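Local coordinates for DNA-binding protein (PDB 3EUS) that probably binds DNA through a helix-turn-helix domain of the XRE/Cro-C1 type, an all-helical fold, at residues L19-R23 with V44-E48; L33-L37 with K61-C66. All coordinates share one frame; numbering follows the deposited sequence.

How the interactions relate
Interactions 1 and 2 lie about 10 Å apart, centre to centre, in one helix-turn-helix domain and share a core. Interaction 1 ties helix 10-25 to helix 41-48; interaction 2 ties helix 30-36 to helix 56-65, and their segments alternate along the chain. W62 of interaction 2 is the main bridge: its NE1 lies 3.1 Å from L19 O, a hydrogen bond into interaction 1, while its CZ3 packs 3.6 Å from V47 CG1 and its CZ2 3.5 Å from E48 OE2. A second seam runs beside it, where C66 SG sits 3.6 Å from R23 CA. The buried salt bridge of 19-23 with 44-48 thus borders the tryptophan packed against 33-37.

Interaction 1 (L19-R23 with V44-E48)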
loop_
_atom_site.group_PDB
_atom_site.type_symbol
_atom_site.label_atom_id
_atom_site.label_comp_id
_atom_site.label_asym_id
_atom_site.label_seq_id
_atom_site.Cartn_x
_atom_site.Cartn_y
_atom_site.Cartn_z
ATOM N N LEU A 19 -7.675 -7.646 2.184
ATOM C CA LEU A 19 -7.618 -7.883 0.719
ATOM C C LEU A 19 -8.606 -8.969 0.352
ATOM O O LEU A 19 -9.418 -8.853 -0.602
ATOM C CB LEU A 19 -6.237 -8.267 0.328
ATOM C CG LEU A 19 -5.231 -7.125 0.302
ATOM C CD1 LEU A 19 -3.848 -7.724 0.035
ATOM C CD2 LEU A 19 -5.656 -6.120 -0.744
ATOM N N ARG A 20 -8.575 -10.037 1.126
ATOM C CA ARG A 20 -9.474 -11.159 0.862
ATOM C C ARG A 20 -10.922 -10.738 1.078
ATOM O O ARG A 20 -11.802 -11.119 0.307
ATOM C CB ARG A 20 -9.123 -12.396 1.747
ATOM C CG ARG A 20 -10.104 -13.540 1.626
ATOM C CD ARG A 20 -9.760 -14.766 2.559
ATOM N NE ARG A 20 -9.291 -14.349 3.891
ATOM C CZ ARG A 20 -7.999 -14.369 4.271
ATOM N NH1 ARG A 20 -7.047 -14.886 3.467
ATOM N NH2 ARG A 20 -7.657 -13.974 5.500
ATOM N N GLN A 21 -11.202 -10.019 2.164
ATOM C CA GLN A 21 -12.585 -9.668 2.462
ATOM C C GLN A 21 -13.149 -8.683 1.416
ATOM O O GLN A 21 -14.323 -8.809 1.026
ATOM C CB GLN A 21 -12.716 -9.131 3.901
ATOM C CG GLN A 21 -14.026 -9.548 4.659
ATOM C CD GLN A 21 -14.403 -11.024 4.560
ATOM O OE1 GLN A 21 -13.678 -11.928 5.042
ATOM N NE2 GLN A 21 -15.561 -11.289 3.941
ATOM N N ALA A 22 -12.305 -7.770 0.903
ATOM C CA ALA A 22 -12.720 -6.935 -0.224
ATOM C C ALA A 22 -13.161 -7.794 -1.418
ATOM O O ALA A 22 -14.189 -7.523 -2.060
ATOM C CB ALA A 22 -11.614 -5.884 -0.620
ATOM N N ARG A 23 -12.392 -8.830 -1.742
ATOM C CA ARG A 23 -12.708 -9.666 -2.875
ATOM C C ARG A 23 -14.005 -10.409 -2.650
ATOM O O ARG A 23 -14.842 -10.461 -3.527
ATOM C CB ARG A 23 -11.601 -10.685 -3.125
ATOM C CG ARG A 23 -11.891 -11.717 -4.192
ATOM C CD ARG A 23 -10.747 -12.607 -4.427
ATOM N NE ARG A 23 -10.405 -13.390 -3.231
ATOM C CZ ARG A 23 -11.104 -14.442 -2.760
ATOM N NH1 ARG A 23 -12.207 -14.877 -3.344
ATOM N NH2 ARG A 23 -10.682 -15.061 -1.675
ATOM N N VAL A 44 -3.457 -13.844 -6.934
ATOM C CA VAL A 44 -4.444 -13.585 -5.906
ATOM C C VAL A 44 -4.278 -14.563 -4.730
ATOM O O VAL A 44 -4.217 -14.115 -3.583
ATOM C CB VAL A 44 -5.857 -13.605 -6.456
ATOM C CG1 VAL A 44 -6.941 -13.474 -5.309
ATOM C CG2 VAL A 44 -6.008 -12.447 -7.476
ATOM N N ALA A 45 -4.180 -15.851 -5.019
ATOM C CA ALA A 45 -3.989 -16.843 -3.933
ATOM C C ALA A 45 -2.732 -16.533 -3.118
ATOM O O ALA A 45 -2.755 -16.572 -1.867
ATOM C CB ALA A 45 -3.912 -18.277 -4.483
ATOM N N LYS A 46 -1.645 -16.236 -3.804
ATOM C CA LYS A 46 -0.386 -15.988 -3.137
ATOM C C LYS A 46 -0.401 -14.724 -2.305
ATOM O O LYS A 46 0.103 -14.713 -1.167
ATOM C CB LYS A 46 0.785 -15.973 -4.106
ATOM C CG LYS A 46 1.181 -17.362 -4.551
ATOM C CD LYS A 46 2.241 -17.317 -5.656
ATOM C CE LYS A 46 2.810 -18.701 -5.934
ATOM N NZ LYS A 46 4.083 -18.646 -6.672
ATOM N N VAL A 47 -0.977 -13.645 -2.831
ATOM C CA VAL A 47 -1.068 -12.445 -2.032
ATOM C C VAL A 47 -1.876 -12.680 -0.742
ATOM O O VAL A 47 -1.500 -12.210 0.342
ATOM C CB VAL A 47 -1.662 -11.289 -2.889
ATOM C CG1 VAL A 47 -2.172 -10.141 -2.012
ATOM C CG2 VAL A 47 -0.606 -10.806 -3.947
ATOM N N GLU A 48 -3.019 -13.328 -0.868
ATOM C CA GLU A 48 -3.906 -13.577 0.274
ATOM C C GLU A 48 -3.338 -14.459 1.395
ATOM O O GLU A 48 -3.717 -14.304 2.579
ATOM C CB GLU A 48 -5.236 -14.136 -0.233
ATOM C CG GLU A 48 -5.976 -13.053 -1.098
ATOM C CD GLU A 48 -7.388 -13.460 -1.463
ATOM O OE1 GLU A 48 -7.701 -14.636 -1.273
ATOM O OE2 GLU A 48 -8.203 -12.624 -1.924
HETATM O O HOH W 1 -4.127 -14.257 4.968
#
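R23 and E48 form a buried salt bridge between helix 10-25 and helix 41-48 of the helix-turn-helix domain, the second of these in the place of the recognition helix in Cro-like relatives. The two short segments run at 135° to each other, their axes 10.7 Å apart, a span suited to two long side chains. From E48 CB, which lies near R20 NH1, the chain runs extended beyond CG. E48 CD comes 3.8 Å from R20 CB, and the carboxylate passes over the R20 backbone, where OE2 is 3.4 Å from R20 CA. OE2 then takes R23 NE at 2.7 Å in an almost straight bond. This side-on, two-nitrogen grip fixes the carboxylate's rotation; Q30 NE2 also binds OE1, and R23 NH1 reaches L28 O. In R23, chi1 and chi2, both anti, carry CD out to V44 CG1 at 4.0 Å, and the bend at chi3 (63°) swings NE onto E48 OE2. Beside the salt bridge, the branched aliphatic L19 and V47 suit the core: L19 CD1 meets V47 CG1 at 3.6 Å, the side chains crossing at about a right angle. The second bond of the grip, R23 NH2 to the syn lone pair of E48 OE1 at 3.0 Å, leaves that oxygen 22° out of the guanidinium plane.

Interaction 2 (L33-L37 with K61-C66); sequences LAERL and KWMAAC
This is mainly apolar packing between two helix ends, L33 and L37 against W62 and A65, in which the end of helix 30-36 and the residue after it lie on the last turn of helix 56-65, with an arginine-to-carbonyl hydrogen bond at the edge of the packing. L33 joins them with two methyl branches that divide the work. CD2 sits over one face of the W62 indole in a CH-pi contact, 3.7 Å from the centroid of the six-membered ring and displaced toward the rim, with CE2 its nearest atom at 3.4 Å. CD1 turns to A65 CB at 3.5 Å and also touches C66 SG. Alanine suits this place: its single methyl lets the helices come close, and L37 CD2 meets it too, at 3.8 Å. L37 CD1 approaches W62 CE3 obliquely, while CD2 lies 3.5 Å from K61 O.

By family resemblance, helix 30-36 and helix 41-48 are probably the two helices of the DNA-binding motif in this helix-turn-helix fold, and this contact seats the first of them on the domain core. W62 reaches inward because its CG stands anti to the backbone N (chi1 -177°), sending the indole between the helices, where V44 also packs on it. A serine in its place would probably leave L33 CD2 without its aromatic face and L19 O without its hydrogen bond from the indole NE1, opening a gap among the helices.

On the exposed side, R36 is extended from CG to NE, long enough to run alongside A65 and bring NH1 to A65 O, a hydrogen bond of 2.7 Å. The carbonyl lies in the guanidinium plane and points nearly straight at the nitrogen, with a C=O...N angle of 170°, although the N-H...O angle is only 140°.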
loop_
_atom_site.group_PDB
_atom_site.type_symbol
_atom_site.label_atom_id
_atom_site.label_comp_id
_atom_site.label_asym_id
_atom_site.label_seq_id
_atom_site.Cartn_x
_atom_site.Cartn_y
_atom_site.Cartn_z
ATOM N N LEU A 33 -11.110 -12.186 -9.767
ATOM C CA LEU A 33 -10.344 -11.023 -9.385
ATOM C C LEU A 33 -9.057 -10.979 -10.210
ATOM O O LEU A 33 -8.694 -9.907 -10.721
ATOM C CB LEU A 33 -10.055 -10.959 -7.871
ATOM C CG LEU A 33 -9.172 -9.778 -7.447
ATOM C CD1 LEU A 33 -9.714 -8.373 -7.955
ATOM C CD2 LEU A 33 -8.809 -9.761 -5.912
ATOM N N ALA A 34 -8.368 -12.116 -10.341
ATOM C CA ALA A 34 -7.123 -12.142 -11.104
ATOM C C ALA A 34 -7.385 -11.711 -12.561
ATOM O O ALA A 34 -6.605 -10.962 -13.132
ATOM C CB ALA A 34 -6.445 -13.498 -11.052
ATOM N N GLU A 35 -8.505 -12.139 -13.108
ATOM C CA GLU A 35 -8.852 -11.817 -14.508
ATOM C C GLU A 35 -8.979 -10.290 -14.619
ATOM O O GLU A 35 -8.422 -9.655 -15.546
ATOM C CB GLU A 35 -10.188 -12.483 -14.902
ATOM C CG GLU A 35 -10.097 -13.905 -15.435
ATOM C CD GLU A 35 -9.575 -14.027 -16.853
ATOM O OE1 GLU A 35 -10.083 -13.366 -17.793
ATOM O OE2 GLU A 35 -8.655 -14.848 -17.039
ATOM N N ARG A 36 -9.631 -9.681 -13.628
ATOM C CA ARG A 36 -9.806 -8.223 -13.624
ATOM C C ARG A 36 -8.486 -7.485 -13.474
ATOM O O ARG A 36 -8.369 -6.355 -13.955
ATOM C CB ARG A 36 -10.746 -7.744 -12.540
ATOM C CG ARG A 36 -12.180 -8.168 -12.703
ATOM C CD ARG A 36 -12.990 -7.614 -11.543
ATOM N NE ARG A 36 -14.405 -7.880 -11.724
ATOM C CZ ARG A 36 -15.372 -7.336 -10.989
ATOM N NH1 ARG A 36 -15.093 -6.489 -9.994
ATOM N NH2 ARG A 36 -16.638 -7.626 -11.266
ATOM N N LEU A 37 -7.499 -8.136 -12.850
ATOM C CA LEU A 37 -6.198 -7.538 -12.653
ATOM C C LEU A 37 -5.207 -7.954 -13.735
ATOM O O LEU A 37 -4.046 -7.545 -13.626
ATOM C CB LEU A 37 -5.637 -7.939 -11.297
ATOM C CG LEU A 37 -6.422 -7.462 -10.093
ATOM C CD1 LEU A 37 -5.778 -8.083 -8.794
ATOM C CD2 LEU A 37 -6.455 -5.944 -10.060
ATOM N N LYS A 61 -4.859 -1.099 -7.455
ATOM C CA LYS A 61 -5.585 -1.768 -8.504
ATOM C C LYS A 61 -6.520 -2.868 -7.946
ATOM O O LYS A 61 -7.626 -3.077 -8.434
ATOM C CB LYS A 61 -4.606 -2.349 -9.516
ATOM C CG LYS A 61 -3.854 -1.251 -10.393
ATOM C CD LYS A 61 -2.754 -1.913 -11.200
ATOM C CE LYS A 61 -2.006 -0.919 -12.137
ATOM N NZ LYS A 61 -0.983 -1.562 -13.045
ATOM N N TRP A 62 -6.030 -3.593 -6.981
ATOM C CA TRP A 62 -6.810 -4.700 -6.309
ATOM C C TRP A 62 -8.066 -4.081 -5.686
ATOM O O TRP A 62 -9.178 -4.564 -5.862
ATOM C CB TRP A 62 -5.953 -5.304 -5.200
ATOM C CG TRP A 62 -6.517 -6.490 -4.440
ATOM C CD1 TRP A 62 -7.562 -6.489 -3.562
ATOM C CD2 TRP A 62 -5.942 -7.791 -4.369
ATOM N NE1 TRP A 62 -7.710 -7.735 -2.989
ATOM C CE2 TRP A 62 -6.736 -8.558 -3.472
ATOM C CE3 TRP A 62 -4.866 -8.403 -4.995
ATOM C CZ2 TRP A 62 -6.476 -9.896 -3.208
ATOM C CZ3 TRP A 62 -4.590 -9.710 -4.702
ATOM C CH2 TRP A 62 -5.406 -10.453 -3.808
ATOM N N MET A 63 -7.891 -3.004 -4.918
ATOM C CA MET A 63 -9.018 -2.416 -4.225
ATOM C C MET A 63 -10.029 -1.828 -5.200
ATOM O O MET A 63 -11.205 -1.970 -5.006
ATOM C CB MET A 63 -8.542 -1.388 -3.171
ATOM C CG MET A 63 -7.781 -2.073 -2.003
ATOM S SD MET A 63 -8.593 -3.416 -1.087
ATOM C CE MET A 63 -10.053 -2.589 -0.434
ATOM N N ALA A 64 -9.561 -1.195 -6.269
ATOM C CA ALA A 64 -10.446 -0.717 -7.314
ATOM C C ALA A 64 -11.194 -1.822 -8.018
ATOM O O ALA A 64 -12.385 -1.649 -8.342
ATOM C CB ALA A 64 -9.636 0.116 -8.407
ATOM N N ALA A 65 -10.527 -2.924 -8.275
ATOM C CA ALA A 65 -11.175 -4.092 -8.927
ATOM C C ALA A 65 -12.226 -4.728 -8.027
ATOM O O ALA A 65 -13.151 -5.360 -8.526
ATOM C CB ALA A 65 -10.128 -5.159 -9.366
ATOM N N CYS A 66 -12.089 -4.531 -6.721
ATOM C CA CYS A 66 -13.058 -5.027 -5.735
ATOM C C CYS A 66 -14.052 -3.966 -5.367
ATOM O O CYS A 66 -14.841 -4.195 -4.476
ATOM C CB CYS A 66 -12.348 -5.485 -4.472
ATOM S SG CYS A 66 -11.228 -6.950 -4.667
#